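Iron transport multicopper oxidase FET3 (Saccharomyces cerevisiae, PDB 1ZPU) oxidises ferrous to ferric iron with four copper ions, reducing dioxygen to water, so that yeast can import iron with high affinity, and also oxidises cuprous ions. Local coordinates at residues 230-235 with 462-467; 117-122 with 193-198; 390-395 with 471-476; 297-302 with 437-442. All blocks are in the same frame, centred on the assembly; numbering follows the deposited sequence.

Contact 1 of 4, residues 230-235 with 462-467; sequences ITVAQR and HCHIEW. With CU1 (copper (I) ion), chain B; CU1 (copper (I) ion), chain C; CU1 (copper (I) ion), chain D.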
# COMPACT_ATOMS: atom_id res chain seq x y z
N ILE A 230 1.15 -6.37 11.35
CA ILE A 230 0.76 -6.08 9.96
C ILE A 230 0.65 -4.58 9.75
O ILE A 230 -0.21 -3.92 10.38
CB ILE A 230 -0.62 -6.69 9.63
CG1 ILE A 230 -0.71 -8.12 10.19
CG2 ILE A 230 -0.87 -6.67 8.15
CD1 ILE A 230 -1.99 -8.84 9.84
N THR A 231 1.51 -4.03 8.88
CA THR A 231 1.43 -2.61 8.52
C THR A 231 0.32 -2.43 7.52
O THR A 231 -0.20 -3.41 6.99
CB THR A 231 2.75 -2.06 7.88
OG1 THR A 231 2.80 -2.38 6.48
CG2 THR A 231 4.01 -2.57 8.58
N VAL A 232 -0.05 -1.19 7.22
CA VAL A 232 -1.10 -0.98 6.22
C VAL A 232 -0.58 -1.49 4.89
O VAL A 232 0.62 -1.42 4.63
CB VAL A 232 -1.54 0.47 6.11
CG1 VAL A 232 -2.10 0.92 7.42
CG2 VAL A 232 -0.41 1.36 5.68
N ALA A 233 -1.49 -2.04 4.09
CA ALA A 233 -1.19 -2.48 2.73
C ALA A 233 -0.59 -3.87 2.64
O ALA A 233 -0.58 -4.47 1.59
CB ALA A 233 -0.28 -1.47 2.01
N GLN A 234 -0.06 -4.40 3.74
CA GLN A 234 0.47 -5.75 3.66
C GLN A 234 -0.55 -6.85 3.93
O GLN A 234 -1.58 -6.60 4.56
CB GLN A 234 1.82 -5.96 4.38
CG GLN A 234 1.99 -5.52 5.81
CD GLN A 234 3.49 -5.49 6.22
OE1 GLN A 234 4.39 -5.22 5.40
NE2 GLN A 234 3.76 -5.78 7.51
N ARG A 235 -0.27 -8.04 3.42
CA ARG A 235 -1.16 -9.19 3.56
C ARG A 235 -0.37 -10.33 4.15
O ARG A 235 0.70 -10.67 3.66
CB ARG A 235 -1.69 -9.61 2.19
CG ARG A 235 -2.62 -8.62 1.54
CD ARG A 235 -1.88 -7.49 0.83
NE ARG A 235 -1.36 -7.93 -0.46
CZ ARG A 235 -0.27 -7.44 -1.05
NH1 ARG A 235 0.45 -6.50 -0.46
NH2 ARG A 235 0.13 -7.93 -2.22
N HIS A 462 6.71 4.76 -2.43
CA HIS A 462 6.25 5.69 -1.40
C HIS A 462 5.87 5.01 -0.11
O HIS A 462 5.68 3.79 -0.06
CB HIS A 462 5.03 6.45 -1.90
CG HIS A 462 3.83 5.59 -2.12
ND1 HIS A 462 2.89 5.36 -1.14
CD2 HIS A 462 3.43 4.89 -3.20
CE1 HIS A 462 1.96 4.54 -1.61
NE2 HIS A 462 2.27 4.24 -2.86
N CYS A 463 5.70 5.83 0.92
CA CYS A 463 5.10 5.39 2.16
C CYS A 463 3.59 5.23 1.97
O CYS A 463 2.92 6.08 1.39
CB CYS A 463 5.39 6.40 3.26
SG CYS A 463 4.77 5.89 4.85
N HIS A 464 3.06 4.12 2.47
CA HIS A 464 1.66 3.82 2.30
C HIS A 464 0.77 4.41 3.41
O HIS A 464 -0.43 4.16 3.43
CB HIS A 464 1.45 2.32 2.19
CG HIS A 464 0.34 1.95 1.27
ND1 HIS A 464 -0.99 2.15 1.59
CD2 HIS A 464 0.35 1.43 0.02
CE1 HIS A 464 -1.75 1.75 0.58
NE2 HIS A 464 -0.96 1.30 -0.38
N ILE A 465 1.35 5.19 4.31
CA ILE A 465 0.56 5.92 5.27
C ILE A 465 0.03 7.13 4.55
O ILE A 465 0.78 8.00 4.14
CB ILE A 465 1.39 6.38 6.48
CG1 ILE A 465 1.71 5.19 7.40
CG2 ILE A 465 0.63 7.50 7.25
CD1 ILE A 465 2.77 5.49 8.45
N GLU A 466 -1.29 7.16 4.39
CA GLU A 466 -1.94 8.16 3.56
C GLU A 466 -1.54 9.59 3.88
O GLU A 466 -1.36 10.42 2.98
CB GLU A 466 -3.44 7.96 3.66
CG GLU A 466 -3.93 6.89 2.68
CD GLU A 466 -3.96 7.40 1.23
OE1 GLU A 466 -4.82 8.28 0.93
OE2 GLU A 466 -3.12 6.94 0.40
N TRP A 467 -1.38 9.88 5.17
CA TRP A 467 -0.96 11.20 5.62
C TRP A 467 0.43 11.55 5.11
O TRP A 467 0.68 12.68 4.70
CB TRP A 467 -1.02 11.28 7.14
CG TRP A 467 -2.32 10.77 7.71
CD1 TRP A 467 -2.49 9.69 8.53
CD2 TRP A 467 -3.64 11.32 7.49
NE1 TRP A 467 -3.83 9.54 8.84
CE2 TRP A 467 -4.55 10.52 8.21
CE3 TRP A 467 -4.12 12.42 6.76
CZ2 TRP A 467 -5.92 10.78 8.23
CZ3 TRP A 467 -5.48 12.67 6.77
CH2 TRP A 467 -6.37 11.85 7.50
CU CU1 B . 0.90 3.68 -4.50
CU CU1 C . 5.39 7.16 6.53
CU CU1 D . -1.72 0.04 -2.05

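Contact 2 of 4, residues 117-122 with 193-198; sequences KGLFII and VNVGGF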
# COMPACT_ATOMS: atom_id res chain seq x y z
N LYS A 117 -12.21 0.80 -1.12
CA LYS A 117 -11.18 -0.23 -1.01
C LYS A 117 -11.86 -1.59 -0.85
O LYS A 117 -12.97 -1.69 -0.34
CB LYS A 117 -10.27 0.06 0.18
CG LYS A 117 -11.00 0.10 1.52
CD LYS A 117 -10.25 0.90 2.58
CE LYS A 117 -10.58 0.44 4.02
NZ LYS A 117 -10.17 1.47 5.02
N GLY A 118 -11.17 -2.64 -1.31
CA GLY A 118 -11.74 -3.97 -1.41
C GLY A 118 -10.64 -4.97 -1.72
O GLY A 118 -9.55 -4.59 -2.13
N LEU A 119 -10.93 -6.25 -1.51
CA LEU A 119 -9.96 -7.31 -1.74
C LEU A 119 -9.94 -7.81 -3.18
O LEU A 119 -10.95 -7.82 -3.87
CB LEU A 119 -10.22 -8.47 -0.78
CG LEU A 119 -10.13 -8.20 0.72
CD1 LEU A 119 -10.17 -9.50 1.46
CD2 LEU A 119 -8.87 -7.46 1.10
N PHE A 120 -8.76 -8.25 -3.61
CA PHE A 120 -8.56 -8.79 -4.95
C PHE A 120 -7.81 -10.11 -4.79
O PHE A 120 -6.61 -10.10 -4.49
CB PHE A 120 -7.75 -7.80 -5.78
CG PHE A 120 -7.77 -8.08 -7.25
CD1 PHE A 120 -7.14 -9.20 -7.78
CD2 PHE A 120 -8.40 -7.18 -8.13
CE1 PHE A 120 -7.16 -9.45 -9.15
CE2 PHE A 120 -8.43 -7.42 -9.50
CZ PHE A 120 -7.81 -8.55 -10.02
N ILE A 121 -8.52 -11.22 -4.98
CA ILE A 121 -7.92 -12.54 -4.79
C ILE A 121 -7.72 -13.25 -6.10
O ILE A 121 -8.65 -13.36 -6.91
CB ILE A 121 -8.78 -13.43 -3.83
CG1 ILE A 121 -8.35 -13.21 -2.40
CG2 ILE A 121 -8.60 -14.89 -4.13
CD1 ILE A 121 -9.02 -12.07 -1.74
N ILE A 122 -6.49 -13.73 -6.31
CA ILE A 122 -6.19 -14.57 -7.47
C ILE A 122 -5.85 -15.98 -7.01
O ILE A 122 -4.90 -16.17 -6.24
CB ILE A 122 -5.03 -13.98 -8.31
CG1 ILE A 122 -5.30 -12.52 -8.66
CG2 ILE A 122 -4.82 -14.81 -9.57
CD1 ILE A 122 -4.07 -11.76 -9.07
N VAL A 193 -5.62 -9.00 5.85
CA VAL A 193 -5.17 -7.84 5.07
C VAL A 193 -5.33 -6.58 5.88
O VAL A 193 -6.42 -6.31 6.40
CB VAL A 193 -5.99 -7.68 3.77
CG1 VAL A 193 -5.43 -6.55 2.93
CG2 VAL A 193 -6.03 -8.97 2.96
N ASN A 194 -4.27 -5.79 6.00
CA ASN A 194 -4.44 -4.46 6.58
C ASN A 194 -4.76 -3.39 5.52
O ASN A 194 -3.86 -2.85 4.87
CB ASN A 194 -3.27 -4.07 7.46
CG ASN A 194 -3.52 -2.78 8.17
OD1 ASN A 194 -4.46 -2.05 7.80
ND2 ASN A 194 -2.73 -2.48 9.19
N VAL A 195 -6.05 -3.09 5.34
CA VAL A 195 -6.50 -2.12 4.34
C VAL A 195 -6.63 -0.72 4.95
O VAL A 195 -7.39 0.11 4.47
CB VAL A 195 -7.83 -2.56 3.74
CG1 VAL A 195 -7.65 -3.83 2.89
CG2 VAL A 195 -8.81 -2.82 4.86
N GLY A 196 -5.89 -0.47 6.02
CA GLY A 196 -5.95 0.80 6.72
C GLY A 196 -5.15 1.87 5.99
O GLY A 196 -4.43 1.58 5.03
N GLY A 197 -5.30 3.11 6.45
CA GLY A 197 -4.62 4.23 5.82
C GLY A 197 -3.44 4.72 6.64
O GLY A 197 -2.63 5.52 6.17
N PHE A 198 -3.34 4.26 7.87
CA PHE A 198 -2.36 4.83 8.78
C PHE A 198 -1.68 3.76 9.62
O PHE A 198 -0.54 3.41 9.40
CB PHE A 198 -3.05 5.90 9.66
CG PHE A 198 -2.16 6.55 10.69
CD1 PHE A 198 -0.78 6.57 10.57
CD2 PHE A 198 -2.74 7.21 11.78
CE1 PHE A 198 0.03 7.21 11.53
CE2 PHE A 198 -1.93 7.85 12.75
CZ PHE A 198 -0.56 7.84 12.61

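Contact 3 of 4, residues 390-395 with 471-476; sequences GTHPFH and QGLGLV. With CU1 (copper (I) ion), chain C; CU1 (copper (I) ion), chain E.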
# COMPACT_ATOMS: atom_id res chain seq x y z
N GLY A 390 9.65 7.66 13.50
CA GLY A 390 8.49 6.79 13.34
C GLY A 390 8.72 5.56 12.47
O GLY A 390 9.76 5.43 11.83
N THR A 391 7.74 4.66 12.44
CA THR A 391 7.73 3.51 11.55
C THR A 391 7.01 3.88 10.27
O THR A 391 5.97 4.52 10.32
CB THR A 391 6.98 2.33 12.16
OG1 THR A 391 7.69 1.86 13.30
CG2 THR A 391 6.87 1.20 11.15
N HIS A 392 7.54 3.47 9.12
CA HIS A 392 6.88 3.71 7.85
C HIS A 392 6.87 2.44 7.02
O HIS A 392 7.91 1.78 6.85
CB HIS A 392 7.59 4.78 7.05
CG HIS A 392 7.87 6.02 7.82
ND1 HIS A 392 7.11 7.16 7.68
CD2 HIS A 392 8.82 6.31 8.73
CE1 HIS A 392 7.59 8.10 8.48
NE2 HIS A 392 8.63 7.61 9.12
N PRO A 393 5.70 2.09 6.47
CA PRO A 393 5.64 0.99 5.53
C PRO A 393 5.76 1.51 4.09
O PRO A 393 4.85 2.14 3.57
CB PRO A 393 4.26 0.40 5.81
CG PRO A 393 3.45 1.56 6.33
CD PRO A 393 4.38 2.68 6.70
N PHE A 394 6.90 1.28 3.46
CA PHE A 394 7.08 1.70 2.09
C PHE A 394 6.67 0.60 1.15
O PHE A 394 6.89 -0.58 1.41
CB PHE A 394 8.52 2.14 1.83
CG PHE A 394 8.88 3.41 2.51
CD1 PHE A 394 9.47 3.41 3.77
CD2 PHE A 394 8.58 4.64 1.92
CE1 PHE A 394 9.77 4.60 4.41
CE2 PHE A 394 8.89 5.83 2.57
CZ PHE A 394 9.49 5.80 3.82
N HIS A 395 6.06 1.01 0.04
CA HIS A 395 5.54 0.09 -0.92
C HIS A 395 6.05 0.45 -2.32
O HIS A 395 6.22 1.65 -2.64
CB HIS A 395 4.02 0.06 -0.84
CG HIS A 395 3.36 -0.50 -2.06
ND1 HIS A 395 3.51 -1.81 -2.46
CD2 HIS A 395 2.57 0.09 -2.99
CE1 HIS A 395 2.83 -2.01 -3.57
NE2 HIS A 395 2.26 -0.87 -3.92
N GLN A 471 1.88 14.31 2.50
CA GLN A 471 3.05 15.13 2.80
C GLN A 471 4.13 15.02 1.72
O GLN A 471 5.16 15.69 1.81
CB GLN A 471 3.61 14.73 4.15
CG GLN A 471 2.81 15.23 5.34
CD GLN A 471 3.47 14.83 6.64
OE1 GLN A 471 3.23 13.74 7.17
NE2 GLN A 471 4.33 15.71 7.16
N GLY A 472 3.90 14.17 0.73
CA GLY A 472 4.82 13.98 -0.41
C GLY A 472 5.96 12.97 -0.28
O GLY A 472 6.98 13.14 -0.95
N LEU A 473 5.79 11.92 0.53
CA LEU A 473 6.84 10.92 0.73
C LEU A 473 6.79 9.90 -0.38
O LEU A 473 6.37 8.77 -0.17
CB LEU A 473 6.65 10.19 2.06
CG LEU A 473 7.88 10.02 2.97
CD1 LEU A 473 7.67 8.92 4.01
CD2 LEU A 473 9.20 9.82 2.23
N GLY A 474 7.22 10.30 -1.58
CA GLY A 474 7.21 9.40 -2.72
C GLY A 474 8.19 9.78 -3.81
O GLY A 474 8.59 10.94 -3.92
N LEU A 475 8.57 8.80 -4.61
CA LEU A 475 9.46 9.01 -5.75
C LEU A 475 9.04 8.12 -6.91
O LEU A 475 8.35 7.12 -6.71
CB LEU A 475 10.92 8.77 -5.38
CG LEU A 475 11.39 7.43 -4.82
CD1 LEU A 475 11.51 6.42 -5.92
CD2 LEU A 475 12.74 7.66 -4.20
N VAL A 476 9.47 8.48 -8.12
CA VAL A 476 8.99 7.82 -9.32
C VAL A 476 10.10 7.07 -10.06
O VAL A 476 11.16 7.63 -10.35
CB VAL A 476 8.32 8.83 -10.28
CG1 VAL A 476 7.83 8.15 -11.54
CG2 VAL A 476 7.19 9.56 -9.58
CU CU1 C . 5.39 7.16 6.53
CU CU1 E . 0.68 -0.83 -5.23

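Contact 4 of 4, residues 297-302 with 437-442; sequences LDDFYL and DTLYVR. With NAG (2-acetamido-2-deoxy-beta-D-glucopyranose), chain I; NAG (2-acetamido-2-deoxy-beta-D-glucopyranose), chain F.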
# COMPACT_ATOMS: atom_id res chain seq x y z
N LEU A 297 5.97 -12.27 14.76
CA LEU A 297 6.83 -12.73 13.66
C LEU A 297 7.54 -11.59 12.93
O LEU A 297 6.92 -10.64 12.49
CB LEU A 297 5.99 -13.51 12.66
CG LEU A 297 6.66 -13.96 11.36
CD1 LEU A 297 7.57 -15.15 11.65
CD2 LEU A 297 5.58 -14.31 10.36
N ASP A 298 8.86 -11.70 12.80
CA ASP A 298 9.63 -10.78 11.96
C ASP A 298 9.66 -11.35 10.55
O ASP A 298 10.37 -12.32 10.26
CB ASP A 298 11.06 -10.54 12.50
CG ASP A 298 11.80 -9.45 11.74
OD1 ASP A 298 11.34 -9.06 10.63
OD2 ASP A 298 12.85 -8.98 12.23
N ASP A 299 8.88 -10.73 9.67
CA ASP A 299 8.70 -11.20 8.30
C ASP A 299 10.00 -11.24 7.51
O ASP A 299 10.05 -11.89 6.46
CB ASP A 299 7.65 -10.36 7.58
CG ASP A 299 7.97 -8.87 7.61
OD1 ASP A 299 8.39 -8.37 8.67
OD2 ASP A 299 7.79 -8.19 6.57
N PHE A 300 11.04 -10.58 8.00
CA PHE A 300 12.36 -10.61 7.35
C PHE A 300 12.90 -12.04 7.19
O PHE A 300 13.61 -12.34 6.23
CB PHE A 300 13.35 -9.72 8.12
CG PHE A 300 14.75 -9.71 7.54
CD1 PHE A 300 15.14 -8.70 6.66
CD2 PHE A 300 15.68 -10.69 7.89
CE1 PHE A 300 16.44 -8.69 6.12
CE2 PHE A 300 16.96 -10.68 7.34
CZ PHE A 300 17.34 -9.68 6.46
N TYR A 301 12.55 -12.93 8.13
CA TYR A 301 13.08 -14.29 8.13
C TYR A 301 12.18 -15.31 7.42
O TYR A 301 12.50 -16.50 7.38
CB TYR A 301 13.39 -14.73 9.56
CG TYR A 301 14.51 -13.92 10.20
CD1 TYR A 301 14.23 -12.88 11.08
CD2 TYR A 301 15.84 -14.21 9.92
CE1 TYR A 301 15.24 -12.14 11.67
CE2 TYR A 301 16.86 -13.48 10.50
CZ TYR A 301 16.56 -12.44 11.37
OH TYR A 301 17.58 -11.72 11.95
N LEU A 302 11.06 -14.84 6.88
CA LEU A 302 10.19 -15.68 6.05
C LEU A 302 10.93 -16.24 4.82
O LEU A 302 11.86 -15.61 4.29
CB LEU A 302 8.93 -14.93 5.66
CG LEU A 302 7.65 -15.18 6.47
CD1 LEU A 302 7.89 -15.77 7.86
CD2 LEU A 302 6.84 -13.90 6.54
N ASP A 437 5.89 -6.73 -1.31
CA ASP A 437 5.70 -5.44 -1.97
C ASP A 437 5.62 -4.27 -0.99
O ASP A 437 5.64 -3.11 -1.39
CB ASP A 437 4.52 -5.46 -2.95
CG ASP A 437 3.19 -5.70 -2.27
OD1 ASP A 437 2.46 -6.60 -2.75
OD2 ASP A 437 2.86 -5.00 -1.27
N THR A 438 5.55 -4.58 0.30
CA THR A 438 5.39 -3.54 1.30
C THR A 438 6.19 -3.95 2.53
O THR A 438 6.04 -5.05 3.02
CB THR A 438 3.89 -3.31 1.61
OG1 THR A 438 3.17 -3.13 0.37
CG2 THR A 438 3.68 -2.10 2.51
N LEU A 439 7.02 -3.03 3.00
CA LEU A 439 8.02 -3.29 4.02
C LEU A 439 8.18 -2.06 4.89
O LEU A 439 8.25 -0.96 4.37
CB LEU A 439 9.36 -3.62 3.35
CG LEU A 439 10.57 -3.92 4.24
CD1 LEU A 439 10.59 -5.39 4.68
CD2 LEU A 439 11.87 -3.54 3.52
N TYR A 440 8.26 -2.24 6.20
CA TYR A 440 8.47 -1.13 7.12
C TYR A 440 9.95 -0.92 7.49
O TYR A 440 10.69 -1.89 7.68
CB TYR A 440 7.61 -1.27 8.39
CG TYR A 440 7.94 -2.43 9.33
CD1 TYR A 440 9.00 -2.34 10.23
CD2 TYR A 440 7.17 -3.58 9.36
CE1 TYR A 440 9.31 -3.38 11.11
CE2 TYR A 440 7.45 -4.61 10.23
CZ TYR A 440 8.53 -4.51 11.10
OH TYR A 440 8.83 -5.54 11.99
N VAL A 441 10.37 0.34 7.58
CA VAL A 441 11.57 0.71 8.33
C VAL A 441 11.18 0.94 9.77
O VAL A 441 10.12 1.52 10.05
CB VAL A 441 12.17 2.07 7.93
CG1 VAL A 441 13.60 1.91 7.46
CG2 VAL A 441 11.27 2.84 6.97
N ARG A 442 12.07 0.54 10.67
CA ARG A 442 11.88 0.81 12.08
C ARG A 442 12.28 2.25 12.38
O ARG A 442 12.97 2.89 11.58
CB ARG A 442 12.64 -0.22 12.92
CG ARG A 442 12.00 -1.61 12.87
CD ARG A 442 12.80 -2.66 13.61
NE ARG A 442 12.20 -3.98 13.47
CZ ARG A 442 12.72 -4.99 12.77
NH1 ARG A 442 13.87 -4.86 12.13
NH2 ARG A 442 12.07 -6.15 12.71
C1 NAG I . 10.32 -18.62 11.22
C2 NAG I . 11.42 -18.93 10.21
C3 NAG I . 12.82 -18.91 10.85
C4 NAG I . 13.07 -17.92 12.00
C5 NAG I . 11.77 -17.43 12.67
C6 NAG I . 11.92 -16.02 13.24
C7 NAG I . 10.64 -20.44 8.36
C8 NAG I . 10.09 -19.30 7.54
N2 NAG I . 11.14 -20.22 9.59
O3 NAG I . 13.79 -18.63 9.87
O4 NAG I . 13.92 -18.62 12.92
O5 NAG I . 10.69 -17.37 11.76
O6 NAG I . 10.67 -15.38 13.30
O7 NAG I . 10.61 -21.58 7.89
C1 NAG F . 14.88 -17.87 13.73
C2 NAG F . 16.33 -18.41 13.60
C3 NAG F . 17.29 -17.41 12.91
C4 NAG F . 17.17 -15.97 13.42
C5 NAG F . 15.92 -15.83 14.30
C6 NAG F . 15.57 -14.39 14.69
C7 NAG F . 17.04 -20.05 15.42
C8 NAG F . 16.44 -20.29 16.81
N2 NAG F . 16.89 -18.80 14.91
O3 NAG F . 17.07 -17.40 11.51
O4 NAG F . 18.34 -15.62 14.13
O5 NAG F . 14.85 -16.45 13.61
O6 NAG F . 14.64 -14.42 15.75
O7 NAG F . 17.65 -20.97 14.82

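Contact 1 of 4, residues 230-235 with 462-467
The His-Cys-His segment 462-464, which holds copper ligands in the third cupredoxin domain, is met by a type II beta turn (Thr231 to Gln234) of the second domain, and His464 carries nearly all of the contact. Ala233 CB sits 3.5 Å from the centroid of the His464 ring and only 8° off the ring normal, a CH-pi contact centred on one face. Beside it, Val232 CG2 rests 3.6 Å from His464 O, chiefly against the backbone, and oblique to the ring.

The turn is closed by a weak bond from Gln234 N to Thr231 O, while Thr231 OG1 gives a further bond to Val232 O. Arg235 NH1 reaches back to Ala233 O (3.1 Å) in the carbonyl plane, which ties the residue that covers the imidazole to a guanidinium that also pairs with Asp437.

Across from the turn, three successive side chains serve three coppers. His462 NE2 and His464 NE2 each lie 2.2 Å from their own type 3 copper, and His107 with His397, and His62 with His105, complete those two sites. Cys463 SG, held anti to its backbone N (chi1 -176°), turns the other way to the type 1 copper, and Ile465 N donates to Cys463 SG at 3.5 Å. His462 ND1 donates to Cys463 O from well above the carbonyl plane, which, with the NE2-copper bond, helps fix the rotation of the ring. A cysteine flanked by two histidines, joining a type 1 copper to a trinuclear cluster, is the hallmark of multicopper oxidases and their accepted electron path.

Contact 2 of 4, residues 117-122 with 193-198
Lys117 begins with CG wedged between its backbone N and carbonyl carbon (chi1 60°) and then runs extended, and this carries CE and NZ onto Val195. Leu119, its CG anti to the carbonyl carbon (chi1 -61°), sends CD2 toward Val193.

At the lysine end NZ gives a weak hydrogen bond to Val195 O at 3.1 Å, and CE lies 3.8 Å from Val195 CG2 as the two side chains pass at a slant. The same ammonium also bonds Ser140 OG, and a long, weak ion pair leads to Glu113. The carbonyl it meets belongs to the central residue of an Asx turn, in which Asn194 OD1 accepts from Gly196 N at 2.8 Å with the donor tilted 21° from the amide carbonyl plane.

The leucine end is apolar: Leu119 CD2 and Val193 CG2 meet tip to tip at 3.7 Å, and Val195 CG1 stands at 4.2 Å from the same CD2. An alanine at Lys117 would take away the ammonium and CE, probably leaving Val195 O and Ser140 OG without this partner and a gap beside Val195 CG2.

Every touching residue is buried, and Ser138 of strand 133-142 also packs on both Leu119 and Val195. The contact thus sets strand 117-123 of the first cupredoxin sandwich against the end of strand 187-194 of the second and the loop that follows, an interdomain packing within the three-domain multicopper oxidase fold.

Contact 3 of 4, residues 390-395 with 471-476
Leu473 sets one methyl, CD1, against both Phe394 and His392, meeting each ring obliquely. CD1 is 3.6 Å from Phe394 CE2 and equally far from Phe394 CZ, while Leu473 CD2 follows at 4.0 Å from Phe394 CE2; the leucine crosses the phenylalanine at about a right angle. The imidazole is grazed less closely, with CD1 4.1 Å from His392 ND1. The leucine's first torsion is skewed from a staggered position (chi1 -133°), and CD1 then extends anti to CA.

Two apart on strand 392-396, the aromatic residues project from the same side, and a like first torsion (CG anti to the carbonyl carbon, chi1 -50° in His392 and -69° in Phe394) tilts both rings alike. For His392 this brings ND1 to 2.1 Å from the type 1 copper, and NE2 bonds Asp388 OD2, fixing the ring's rotation. His395, with CG anti to its N, delivers NE2 to the type 2 copper.

Leu473 CD1 lies 3.8 Å from the type 1 copper, a methyl with no donor atom to offer. The ion is held by His392, Cys463 and His468, consistent with a three-coordinate type 1 site whose axial position is faced by a leucine.

Gly472, at positive phi in a Schellman motif, ends helix 466-470, and an inverse gamma turn centred on Leu473 leads into strand 474-479. In the sheet, strand 457-463 runs between 474-479 and 392-396, so the two segments meet through side chains across it, while Phe336 of strand 332-336, in the facing sheet, touches both Phe394 and Leu473.

Contact 4 of 4, residues 297-302 with 437-442
An Asx turn opening a short 3-10 segment, 299-301, faces the edge strand 438-441 of the third cupredoxin domain, and Asp298 and Arg442 join the two in a salt bridge. Arg442 NH2 donates to Asp298 OD2 at 3.0 Å, a weak bond bent to 144°; the oxygen lies at the guanidinium edge, with carboxylate and guanidinium planes 84° apart. Asp298 OD1 takes Phe300 N at 3.1 Å to form the turn and also pairs with Arg406.

Asp299, its CG between backbone N and carbonyl carbon (chi1 55°), reaches the strand with OD1 4.2 Å from Tyr440 CE2 and OD2 4.4 Å from Leu439 CD1. Its charge is shared by Arg406 and Arg436, and Arg406 also makes a cation-pi contact with the Tyr440 ring.

Behind this cluster lies the glycan linked to Asn223. An alanine in place of Tyr301 would remove the flat surface the second sugar rests on and the ring against which Phe300 CD2 packs, probably leaving a gap beside each. Both faces of the Tyr301 ring are covered: Phe300 CD2 stands 3.8 Å above its centre, and C6 of that sugar lies 3.8 Å off the opposite face, displaced toward the rim.

How the contacts relate
Contact 1 is the hub: its centre lies 9 Å from that of contact 3, 10 Å from contact 2 and 12 Å from contact 4. Toward contact 2 a probable hydrogen bond joins Ala233 N to Asn194 O (2.6 Å). Contacts 1 and 3 share the type 1 copper, and His464 N probably bonds Pro393 O at 2.9 Å. Contact 4 reaches the copper region partly through Asp437, whose O probably accepts from His395 ND1 and whose OD2 bonds His62, and partly by strand pairing with contact 3, where Phe394 N probably bonds Leu439 O (2.8 Å). Contact 2 keeps about 5 Å from contact 3 and 8 Å from contact 4 at the nearest atoms. Together they join all three domains around the copper sites.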